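Side-chain contacts in probable adhesion protein (Pseudomonas aeruginosa PAO1, PDB 6R3Z), which probably captures ferrous iron and other divalent metal ions as the solute-binding component of a bacterial metal transport system: residues A[17-22]-A[117-122]; A[149-154]-A[260-265]; A[41-46]-A[67-72]. All coordinates share one frame; numbering follows the deposited sequence. Where two conformers were deposited one is given.

Contacts 1 and 2 adjoin: their centres are 9 Å apart and they touch through Ser-119 with Tyr-261 and Asn-22 with Arg-151. Contact 1 joins helices 14-24 and 116-133; contact 2 joins helices 138-160 and 260-277 and opens after contact 1 has closed along the chain. Contact 3 is nested inside the loop closed by contact 1, yet its centre lies about 21 Å from that of contact 1 and 27 Å from that of contact 2, on the far side of the chain's centre from the latter. It joins the loop after strand 29-32 to the start of helix 68-76, which follows strand 58-61, and carries a metal ligand, so the set spans helices and metal cleft.

Contact 1: residues A[17-22]-A[117-122]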
loop_
_atom_site.group_PDB
_atom_site.type_symbol
_atom_site.label_atom_id
_atom_site.label_comp_id
_atom_site.label_asym_id
_atom_site.label_seq_id
_atom_site.Cartn_x
_atom_site.Cartn_y
_atom_site.Cartn_z
ATOM N N TYR A 17 3.294 -6.089 7.529
ATOM C CA TYR A 17 2.961 -7.048 8.594
ATOM C C TYR A 17 2.393 -8.320 7.910
ATOM O O TYR A 17 2.811 -9.445 8.231
ATOM C CB TYR A 17 1.908 -6.479 9.571
ATOM C CG TYR A 17 1.645 -7.433 10.717
ATOM C CD1 TYR A 17 0.719 -8.471 10.588
ATOM C CD2 TYR A 17 2.390 -7.361 11.896
ATOM C CE1 TYR A 17 0.511 -9.386 11.617
ATOM C CE2 TYR A 17 2.196 -8.280 12.933
ATOM C CZ TYR A 17 1.260 -9.296 12.782
ATOM O OH TYR A 17 1.029 -10.195 13.788
ATOM N N SER A 18 1.469 -8.140 6.948
ATOM C CA SER A 18 0.871 -9.274 6.215
ATOM C C SER A 18 1.921 -10.079 5.442
ATOM O O SER A 18 1.944 -11.317 5.550
ATOM C CB SER A 18 -0.245 -8.796 5.290
ATOM O OG SER A 18 -1.402 -8.416 6.023
ATOM N N TYR A 19 2.839 -9.389 4.733
ATOM C CA TYR A 19 3.886 -10.079 3.975
ATOM C C TYR A 19 4.747 -10.909 4.928
ATOM O O TYR A 19 4.888 -12.101 4.716
ATOM C CB TYR A 19 4.825 -9.112 3.246
ATOM C CG TYR A 19 4.255 -8.148 2.224
ATOM C CD1 TYR A 19 2.972 -8.318 1.700
ATOM C CD2 TYR A 19 5.001 -7.055 1.784
ATOM C CE1 TYR A 19 2.449 -7.414 0.761
ATOM C CE2 TYR A 19 4.479 -6.135 0.879
ATOM C CZ TYR A 19 3.219 -6.330 0.350
ATOM O OH TYR A 19 2.762 -5.381 -0.538
ATOM N N VAL A 20 5.344 -10.266 5.966
ATOM C CA VAL A 20 6.290 -10.950 6.858
ATOM C C VAL A 20 5.615 -12.120 7.614
ATOM O O VAL A 20 6.181 -13.219 7.639
ATOM C CB VAL A 20 7.031 -9.938 7.779
ATOM C CG1 VAL A 20 7.926 -10.655 8.787
ATOM C CG2 VAL A 20 7.861 -8.952 6.928
ATOM N N SER A 21 4.400 -11.910 8.169
ATOM C CA SER A 21 3.672 -12.982 8.886
ATOM C C SER A 21 3.457 -14.215 7.979
ATOM O O SER A 21 3.664 -15.344 8.414
ATOM C CB SER A 21 2.318 -12.471 9.381
ATOM O OG SER A 21 2.516 -11.432 10.320
ATOM N N ASN A 22 3.067 -13.988 6.711
ATOM C CA ASN A 22 2.859 -15.101 5.773
ATOM C C ASN A 22 4.165 -15.798 5.398
ATOM O O ASN A 22 4.169 -17.017 5.229
ATOM C CB ASN A 22 2.069 -14.658 4.560
ATOM C CG ASN A 22 0.593 -14.710 4.865
ATOM O OD1 ASN A 22 -0.022 -15.785 4.803
ATOM N ND2 ASN A 22 -0.008 -13.562 5.217
ATOM N N SER A 117 1.498 -7.617 -8.459
ATOM C CA SER A 117 2.818 -7.966 -9.008
ATOM C C SER A 117 3.974 -7.406 -8.159
ATOM O O SER A 117 4.909 -8.147 -7.861
ATOM C CB SER A 117 2.946 -7.516 -10.463
ATOM O OG SER A 117 2.772 -6.115 -10.568
ATOM N N ALA A 118 3.889 -6.123 -7.719
ATOM C CA ALA A 118 4.950 -5.546 -6.885
ATOM C C ALA A 118 4.955 -6.217 -5.473
ATOM O O ALA A 118 6.028 -6.395 -4.912
ATOM C CB ALA A 118 4.800 -4.030 -6.759
ATOM N N SER A 119 3.778 -6.589 -4.924
ATOM C CA SER A 119 3.697 -7.284 -3.618
ATOM C C SER A 119 4.423 -8.634 -3.704
ATOM O O SER A 119 5.187 -8.971 -2.805
ATOM C CB SER A 119 2.249 -7.518 -3.198
ATOM O OG SER A 119 1.691 -6.302 -2.734
ATOM N N ILE A 120 4.223 -9.386 -4.810
ATOM C CA ILE A 120 4.887 -10.674 -5.004
ATOM C C ILE A 120 6.420 -10.463 -4.993
ATOM O O ILE A 120 7.137 -11.202 -4.309
ATOM C CB ILE A 120 4.363 -11.377 -6.279
ATOM C CG1 ILE A 120 2.875 -11.822 -6.069
ATOM C CG2 ILE A 120 5.274 -12.560 -6.681
ATOM C CD1 ILE A 120 2.093 -12.227 -7.333
ATOM N N THR A 121 6.906 -9.441 -5.734
ATOM C CA THR A 121 8.333 -9.111 -5.819
ATOM C C THR A 121 8.888 -8.770 -4.416
ATOM O O THR A 121 9.945 -9.273 -4.033
ATOM C CB THR A 121 8.610 -8.041 -6.903
ATOM O OG1 THR A 121 8.162 -8.517 -8.191
ATOM C CG2 THR A 121 10.095 -7.666 -6.975
ATOM N N GLN A 122 8.160 -7.950 -3.659
ATOM C CA GLN A 122 8.569 -7.562 -2.292
ATOM C C GLN A 122 8.598 -8.782 -1.368
ATOM O O GLN A 122 9.564 -8.959 -0.625
ATOM C CB GLN A 122 7.654 -6.468 -1.736
ATOM C CG GLN A 122 7.813 -5.165 -2.501
ATOM C CD GLN A 122 6.899 -4.102 -1.985
ATOM O OE1 GLN A 122 7.212 -3.440 -1.002
ATOM N NE2 GLN A 122 5.762 -3.917 -2.642
#
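Tyr-19 reaches across to helix segment 117-122 with its phenol end, and its OH gives a hydrogen bond of 2.6 Å to Ser-119 OG. The angle from Tyr-19 CZ through Tyr-19 OH to Ser-119 OG is 116°, close to the natural bend of a C-O-H group, which supports a well-directed bond despite its shortness. The outer end of the ring meets two side chains three residues apart on the facing helix: Tyr-19 CE1 lies 3.7 Å from Ser-119 OG, and Tyr-19 CE2 is 4.1 Å from Gln-122 CB. Because CG of Tyr-19 stands anti to the carbonyl carbon (chi1 -59°), the ring is carried off its own helix into this position and spans a CA separation of 8.1 Å between Tyr-19 and Ser-119. The amide of Gln-122 is turned 76° from the ring plane, and its NE2, 3.9 Å from Tyr-19 OH, makes only a packing contact there. That amide is held instead by a weak bond from NE2 to Ala-118 O and by Tyr-16 OH at OE1. Ser-119 OG, on a buried residue, also has Ser-115 O and Tyr-261 OH as hydrogen-bond partners. The Tyr-19 side chain touches Val-123 and Ile-126 as well, farther along helix 116-133. Helix 14-24 is thereby packed on several sides: Tyr-17 and Val-20 cover Val-30 of strand 29-32, while Ser-18 and Asn-22 pack on Tyr-148 of helix 138-160.

Contact 2: residues A[149-154]-A[260-265]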
loop_
_atom_site.group_PDB
_atom_site.type_symbol
_atom_site.label_atom_id
_atom_site.label_comp_id
_atom_site.label_asym_id
_atom_site.label_seq_id
_atom_site.Cartn_x
_atom_site.Cartn_y
_atom_site.Cartn_z
ATOM N N ALA A 149 2.463 -15.966 -2.668
ATOM C CA ALA A 149 2.429 -15.422 -4.034
ATOM C C ALA A 149 1.348 -16.137 -4.871
ATOM O O ALA A 149 0.659 -15.481 -5.652
ATOM C CB ALA A 149 3.795 -15.575 -4.694
ATOM N N LYS A 150 1.149 -17.458 -4.649
ATOM C CA LYS A 150 0.122 -18.220 -5.370
ATOM C C LYS A 150 -1.283 -17.675 -4.981
ATOM O O LYS A 150 -2.136 -17.481 -5.858
ATOM C CB LYS A 150 0.253 -19.724 -5.057
ATOM C CG LYS A 150 -0.589 -20.602 -5.965
ATOM C CD LYS A 150 -0.408 -22.086 -5.664
ATOM C CE LYS A 150 -1.394 -22.903 -6.468
ATOM N NZ LYS A 150 -1.449 -24.311 -6.009
ATOM N N ARG A 151 -1.497 -17.406 -3.675
ATOM C CA ARG A 151 -2.765 -16.859 -3.164
ATOM C C ARG A 151 -3.018 -15.470 -3.753
ATOM O O ARG A 151 -4.146 -15.181 -4.145
ATOM C CB ARG A 151 -2.813 -16.830 -1.618
ATOM C CG ARG A 151 -2.974 -18.231 -0.999
ATOM C CD ARG A 151 -3.815 -18.240 0.284
ATOM N NE ARG A 151 -3.461 -17.203 1.265
ATOM C CZ ARG A 151 -2.432 -17.260 2.111
ATOM N NH1 ARG A 151 -1.595 -18.293 2.082
ATOM N NH2 ARG A 151 -2.230 -16.278 2.989
ATOM N N LEU A 152 -1.978 -14.640 -3.854
ATOM C CA LEU A 152 -2.129 -13.278 -4.401
ATOM C C LEU A 152 -2.530 -13.315 -5.891
ATOM O O LEU A 152 -3.401 -12.544 -6.307
ATOM C CB LEU A 152 -0.891 -12.389 -4.152
ATOM C CG LEU A 152 -0.491 -12.157 -2.666
ATOM C CD1 LEU A 152 0.784 -11.314 -2.556
ATOM C CD2 LEU A 152 -1.655 -11.567 -1.835
ATOM N N ARG A 153 -1.914 -14.221 -6.680
ATOM C CA ARG A 153 -2.255 -14.386 -8.100
ATOM C C ARG A 153 -3.720 -14.845 -8.239
ATOM O O ARG A 153 -4.444 -14.339 -9.101
ATOM C CB ARG A 153 -1.309 -15.384 -8.778
ATOM C CG ARG A 153 0.084 -14.823 -9.045
ATOM C CD ARG A 153 0.897 -15.716 -9.974
ATOM N NE ARG A 153 1.189 -17.020 -9.372
ATOM C CZ ARG A 153 2.265 -17.296 -8.642
ATOM N NH1 ARG A 153 2.432 -18.506 -8.130
ATOM N NH2 ARG A 153 3.187 -16.367 -8.427
ATOM N N ALA A 154 -4.159 -15.760 -7.358
ATOM C CA ALA A 154 -5.523 -16.307 -7.352
ATOM C C ALA A 154 -6.555 -15.222 -7.023
ATOM O O ALA A 154 -7.599 -15.168 -7.663
ATOM C CB ALA A 154 -5.632 -17.483 -6.380
ATOM N N LYS A 260 -4.982 -9.301 6.570
ATOM C CA LYS A 260 -5.450 -7.963 6.194
ATOM C C LYS A 260 -5.170 -7.619 4.726
ATOM O O LYS A 260 -6.082 -7.164 4.014
ATOM C CB LYS A 260 -4.837 -6.877 7.088
ATOM C CG LYS A 260 -5.537 -5.526 6.883
ATOM C CD LYS A 260 -4.843 -4.424 7.678
ATOM C CE LYS A 260 -5.532 -3.079 7.575
ATOM N NZ LYS A 260 -6.937 -3.134 8.076
ATOM N N TYR A 261 -3.915 -7.808 4.294
ATOM C CA TYR A 261 -3.526 -7.463 2.925
ATOM C C TYR A 261 -4.401 -8.158 1.891
ATOM O O TYR A 261 -4.958 -7.481 1.031
ATOM C CB TYR A 261 -2.033 -7.715 2.646
ATOM C CG TYR A 261 -1.652 -7.242 1.263
ATOM C CD1 TYR A 261 -1.514 -5.884 0.988
ATOM C CD2 TYR A 261 -1.561 -8.138 0.198
ATOM C CE1 TYR A 261 -1.243 -5.430 -0.301
ATOM C CE2 TYR A 261 -1.276 -7.698 -1.096
ATOM C CZ TYR A 261 -1.120 -6.339 -1.339
ATOM O OH TYR A 261 -0.941 -5.876 -2.627
ATOM N N GLU A 262 -4.505 -9.489 1.948
ATOM C CA GLU A 262 -5.287 -10.191 0.929
ATOM C C GLU A 262 -6.804 -9.860 0.984
ATOM O O GLU A 262 -7.417 -9.679 -0.071
ATOM C CB GLU A 262 -5.011 -11.697 0.931
ATOM C CG GLU A 262 -5.475 -12.492 2.120
ATOM C CD GLU A 262 -4.666 -13.775 2.125
ATOM O OE1 GLU A 262 -5.006 -14.726 1.381
ATOM O OE2 GLU A 262 -3.637 -13.793 2.830
ATOM N N GLU A 263 -7.366 -9.682 2.183
ATOM C CA GLU A 263 -8.781 -9.331 2.368
ATOM C C GLU A 263 -9.105 -7.973 1.716
ATOM O O GLU A 263 -10.025 -7.882 0.892
ATOM C CB GLU A 263 -9.170 -9.319 3.870
ATOM C CG GLU A 263 -9.235 -10.708 4.485
ATOM C CD GLU A 263 -9.275 -10.753 6.002
ATOM O OE1 GLU A 263 -9.903 -9.859 6.614
ATOM O OE2 GLU A 263 -8.687 -11.696 6.581
ATOM N N GLU A 264 -8.306 -6.946 2.033
ATOM C CA GLU A 264 -8.525 -5.579 1.530
ATOM C C GLU A 264 -8.128 -5.418 0.069
ATOM O O GLU A 264 -8.791 -4.654 -0.640
ATOM C CB GLU A 264 -7.867 -4.560 2.441
ATOM C CG GLU A 264 -8.419 -4.733 3.849
ATOM C CD GLU A 264 -8.186 -3.637 4.856
ATOM O OE1 GLU A 264 -7.551 -2.617 4.499
ATOM O OE2 GLU A 264 -8.625 -3.815 6.017
ATOM N N MET A 265 -7.089 -6.154 -0.412
ATOM C CA MET A 265 -6.758 -6.079 -1.838
ATOM C C MET A 265 -7.869 -6.710 -2.677
ATOM O O MET A 265 -8.175 -6.191 -3.744
ATOM C CB MET A 265 -5.422 -6.737 -2.175
ATOM C CG MET A 265 -4.259 -5.843 -1.945
ATOM S SD MET A 265 -4.220 -4.239 -2.859
ATOM C CE MET A 265 -3.940 -4.782 -4.525
#
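Arg-151 and Glu-262 face each other in a bidentate salt bridge that spans two nearly parallel helix segments. The guanidinium presents its NE side: Arg-151 NE bonds Glu-262 OE1 at 2.9 Å, and Arg-151 NH2 bonds Glu-262 OE2, also at 2.9 Å. Both oxygens use their syn lone pairs, and the guanidinium and carboxylate planes differ by only 8°, so the paired bonds hold the two groups flat and resist rotation of either. The arginine chain reaches this pose through bends at chi2 and chi3, whereas Glu-262 extends straight from a CG placed between its backbone N and carbonyl carbon (chi1 68°). This is the solvent-facing side of the contact, since Arg-151 is exposed, but it is firmly bonded: the NE bond is nearly straight at 175°. The helix axes stay 10.8 Å apart, a gap closed here by long polar chains.

Deeper in, two buried side chains pack through apolar atoms. Leu-152 CD2 meets the edge of the Tyr-261 ring in its plane, 4.0 Å from Tyr-261 CE2, and the two side chains cross at about a right angle. Leu-152 CD2 also lies 4.4 Å from Glu-262 CB, at the base of the salt bridge. Met-265 CG, from the same helix, sits over one face of the Tyr-261 ring, 3.2 Å above the plane and toward the rim. The phenol oxygen of Tyr-261 is fixed by Phe-113 O.

Other helices close round the pair. Ile-116 of helix 116-133 touches both Leu-152 and Met-265, while helix 14-24 touches both parts: Asn-22 OD1 takes a further bond from Arg-151 NH2, and Tyr-19 packs edge-to-face with Tyr-261.

Contact 3: residues A[41-46]-A[67-72]; sequences HAYEPR and DDFAER. With NI (nickel (II) ion), chain B; EDO (1,2-ethanediol), chain G.
The phenol oxygen of Tyr-43, whose ring packs on Phe-69, is gripped by two groups: Arg-46 N donates to Tyr-43 OH at 3.2 Å, and Asp-49 OD2 is its stronger partner. These bonds tie the far end of the ring to the start of helix 47-53, where Arg-46 is the N-cap residue, and Arg-46 NE forms a salt bridge with the same Asp-49 oxygen.

With the hydroxyl so held, the body of the ring meets Phe-69 in an offset edge-to-face stack, the edge of Tyr-43 directed at the face of Phe-69. The evidence is a centroid separation of 5.4 Å with the planes at 64°. Contact is closest on one flank, where Tyr-43 CD2 lies 3.9 Å from Phe-69 CD1. With CG between the backbone N and the carbonyl carbon (chi1 61°), the Phe-69 ring is directed at the loop, where it crosses Tyr-43 at about a right angle. Pro-45 adds a looser touch, its CG 4.3 Å from Phe-69 O. Ile-34 packs against both rings, and Met-73 extends the apolar patch to Tyr-43 and Pro-45.

At the other end of the loop, His-41 NE2 binds nickel at 2.2 Å, and Asn-39 OD1 holds its ND1. An ethanediol, probably from the crystallisation liquor, lies at the edge of the imidazole, its O2 bonding His-41 O at 3.1 Å. His-66, His-111, His-177, His-199 and His-250 complete a six-histidine site, in which the loop after strand 29-32 and the one after strand 58-61 each supply a ligand, consistent with the metal cleft between two lobes in this solute-binding family.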
loop_
_atom_site.group_PDB
_atom_site.type_symbol
_atom_site.label_atom_id
_atom_site.label_comp_id
_atom_site.label_asym_id
_atom_site.label_seq_id
_atom_site.Cartn_x
_atom_site.Cartn_y
_atom_site.Cartn_z
ATOM N N HIS A 41 0.694 8.448 7.708
ATOM C CA HIS A 41 0.969 9.721 7.032
ATOM C C HIS A 41 1.226 10.859 8.029
ATOM O O HIS A 41 1.923 11.809 7.695
ATOM C CB HIS A 41 -0.186 10.127 6.115
ATOM C CG HIS A 41 -0.451 9.126 5.031
ATOM N ND1 HIS A 41 -1.376 8.120 5.197
ATOM C CD2 HIS A 41 0.162 8.963 3.833
ATOM C CE1 HIS A 41 -1.329 7.394 4.086
ATOM N NE2 HIS A 41 -0.419 7.873 3.237
ATOM N N ALA A 42 0.640 10.770 9.230
ATOM C CA ALA A 42 0.734 11.804 10.259
ATOM C C ALA A 42 1.579 11.418 11.494
ATOM O O ALA A 42 1.882 12.282 12.323
ATOM C CB ALA A 42 -0.667 12.223 10.685
ATOM N N TYR A 43 1.980 10.149 11.598
ATOM C CA TYR A 43 2.757 9.631 12.721
ATOM C C TYR A 43 4.088 10.334 12.939
ATOM O O TYR A 43 4.912 10.432 12.020
ATOM C CB TYR A 43 2.996 8.102 12.596
ATOM C CG TYR A 43 3.918 7.574 13.681
ATOM C CD1 TYR A 43 3.420 7.209 14.931
ATOM C CD2 TYR A 43 5.293 7.468 13.465
ATOM C CE1 TYR A 43 4.266 6.749 15.939
ATOM C CE2 TYR A 43 6.149 7.025 14.469
ATOM C CZ TYR A 43 5.634 6.685 15.714
ATOM O OH TYR A 43 6.483 6.252 16.702
ATOM N N GLU A 44 4.311 10.760 14.184
ATOM C CA GLU A 44 5.555 11.377 14.625
ATOM C C GLU A 44 6.249 10.435 15.622
ATOM O O GLU A 44 5.595 9.989 16.574
ATOM C CB GLU A 44 5.292 12.752 15.268
ATOM C CG GLU A 44 5.857 13.895 14.448
ATOM C CD GLU A 44 4.825 14.887 13.949
ATOM O OE1 GLU A 44 4.251 15.622 14.785
ATOM O OE2 GLU A 44 4.598 14.937 12.718
ATOM N N PRO A 45 7.558 10.110 15.420
ATOM C CA PRO A 45 8.254 9.207 16.372
ATOM C C PRO A 45 8.044 9.521 17.860
ATOM O O PRO A 45 8.178 10.668 18.278
ATOM C CB PRO A 45 9.733 9.328 15.976
ATOM C CG PRO A 45 9.716 9.745 14.531
ATOM C CD PRO A 45 8.461 10.562 14.334
ATOM N N ARG A 46 7.662 8.492 18.633
ATOM C CA ARG A 46 7.453 8.523 20.085
ATOM C C ARG A 46 8.593 7.741 20.734
ATOM O O ARG A 46 9.004 6.706 20.186
ATOM C CB ARG A 46 6.120 7.844 20.483
ATOM C CG ARG A 46 4.856 8.327 19.753
ATOM C CD ARG A 46 3.579 7.694 20.308
ATOM N NE ARG A 46 3.663 6.227 20.403
ATOM C CZ ARG A 46 2.980 5.485 21.272
ATOM N NH1 ARG A 46 2.128 6.055 22.120
ATOM N NH2 ARG A 46 3.155 4.170 21.311
ATOM N N ASP A 67 7.815 5.189 4.433
ATOM C CA ASP A 67 8.150 4.978 5.839
ATOM C C ASP A 67 9.457 5.688 6.226
ATOM O O ASP A 67 10.308 5.114 6.917
ATOM C CB ASP A 67 8.124 3.484 6.245
ATOM C CG ASP A 67 9.011 2.558 5.444
ATOM O OD1 ASP A 67 9.781 3.059 4.576
ATOM O OD2 ASP A 67 8.919 1.335 5.652
ATOM N N ASP A 68 9.574 6.982 5.856
ATOM C CA ASP A 68 10.738 7.793 6.234
ATOM C C ASP A 68 10.867 7.865 7.760
ATOM O O ASP A 68 11.985 7.825 8.272
ATOM C CB ASP A 68 10.631 9.211 5.642
ATOM C CG ASP A 68 10.731 9.252 4.120
ATOM O OD1 ASP A 68 11.249 8.277 3.530
ATOM O OD2 ASP A 68 10.307 10.266 3.524
ATOM N N PHE A 69 9.718 7.907 8.486
ATOM C CA PHE A 69 9.682 7.932 9.952
ATOM C C PHE A 69 10.506 6.798 10.550
ATOM O O PHE A 69 11.187 7.007 11.558
ATOM C CB PHE A 69 8.234 7.874 10.500
ATOM C CG PHE A 69 7.410 6.651 10.164
ATOM C CD1 PHE A 69 7.479 5.505 10.954
ATOM C CD2 PHE A 69 6.529 6.660 9.091
ATOM C CE1 PHE A 69 6.708 4.378 10.654
ATOM C CE2 PHE A 69 5.747 5.534 8.796
ATOM C CZ PHE A 69 5.850 4.396 9.573
ATOM N N ALA A 70 10.471 5.605 9.913
ATOM C CA ALA A 70 11.166 4.421 10.425
ATOM C C ALA A 70 12.696 4.572 10.428
ATOM O O ALA A 70 13.330 4.191 11.410
ATOM C CB ALA A 70 10.739 3.186 9.660
ATOM N N GLU A 71 13.274 5.190 9.384
ATOM C CA GLU A 71 14.721 5.465 9.317
ATOM C C GLU A 71 15.143 6.426 10.431
ATOM O O GLU A 71 16.218 6.255 11.005
ATOM C CB GLU A 71 15.115 6.069 7.965
ATOM C CG GLU A 71 15.053 5.102 6.791
ATOM C CD GLU A 71 15.327 5.797 5.469
ATOM O OE1 GLU A 71 16.429 6.369 5.309
ATOM O OE2 GLU A 71 14.430 5.786 4.596
ATOM N N ARG A 72 14.292 7.440 10.731
ATOM C CA ARG A 72 14.566 8.413 11.793
ATOM C C ARG A 72 14.508 7.712 13.161
ATOM O O ARG A 72 15.387 7.926 14.004
ATOM C CB ARG A 72 13.587 9.601 11.726
ATOM C CG ARG A 72 13.789 10.497 10.502
ATOM C CD ARG A 72 12.924 11.755 10.561
ATOM N NE ARG A 72 11.558 11.525 10.073
ATOM C CZ ARG A 72 11.171 11.650 8.804
ATOM N NH1 ARG A 72 9.909 11.422 8.464
ATOM N NH2 ARG A 72 12.046 11.995 7.864
HETATM NI NI NI B . -0.038 7.092 1.232
HETATM C C1 EDO G . 2.384 12.164 4.335
HETATM O O1 EDO G . 3.533 11.358 4.537
HETATM C C2 EDO G . 2.704 13.628 4.725
HETATM O O2 EDO G . 1.685 14.128 5.577
#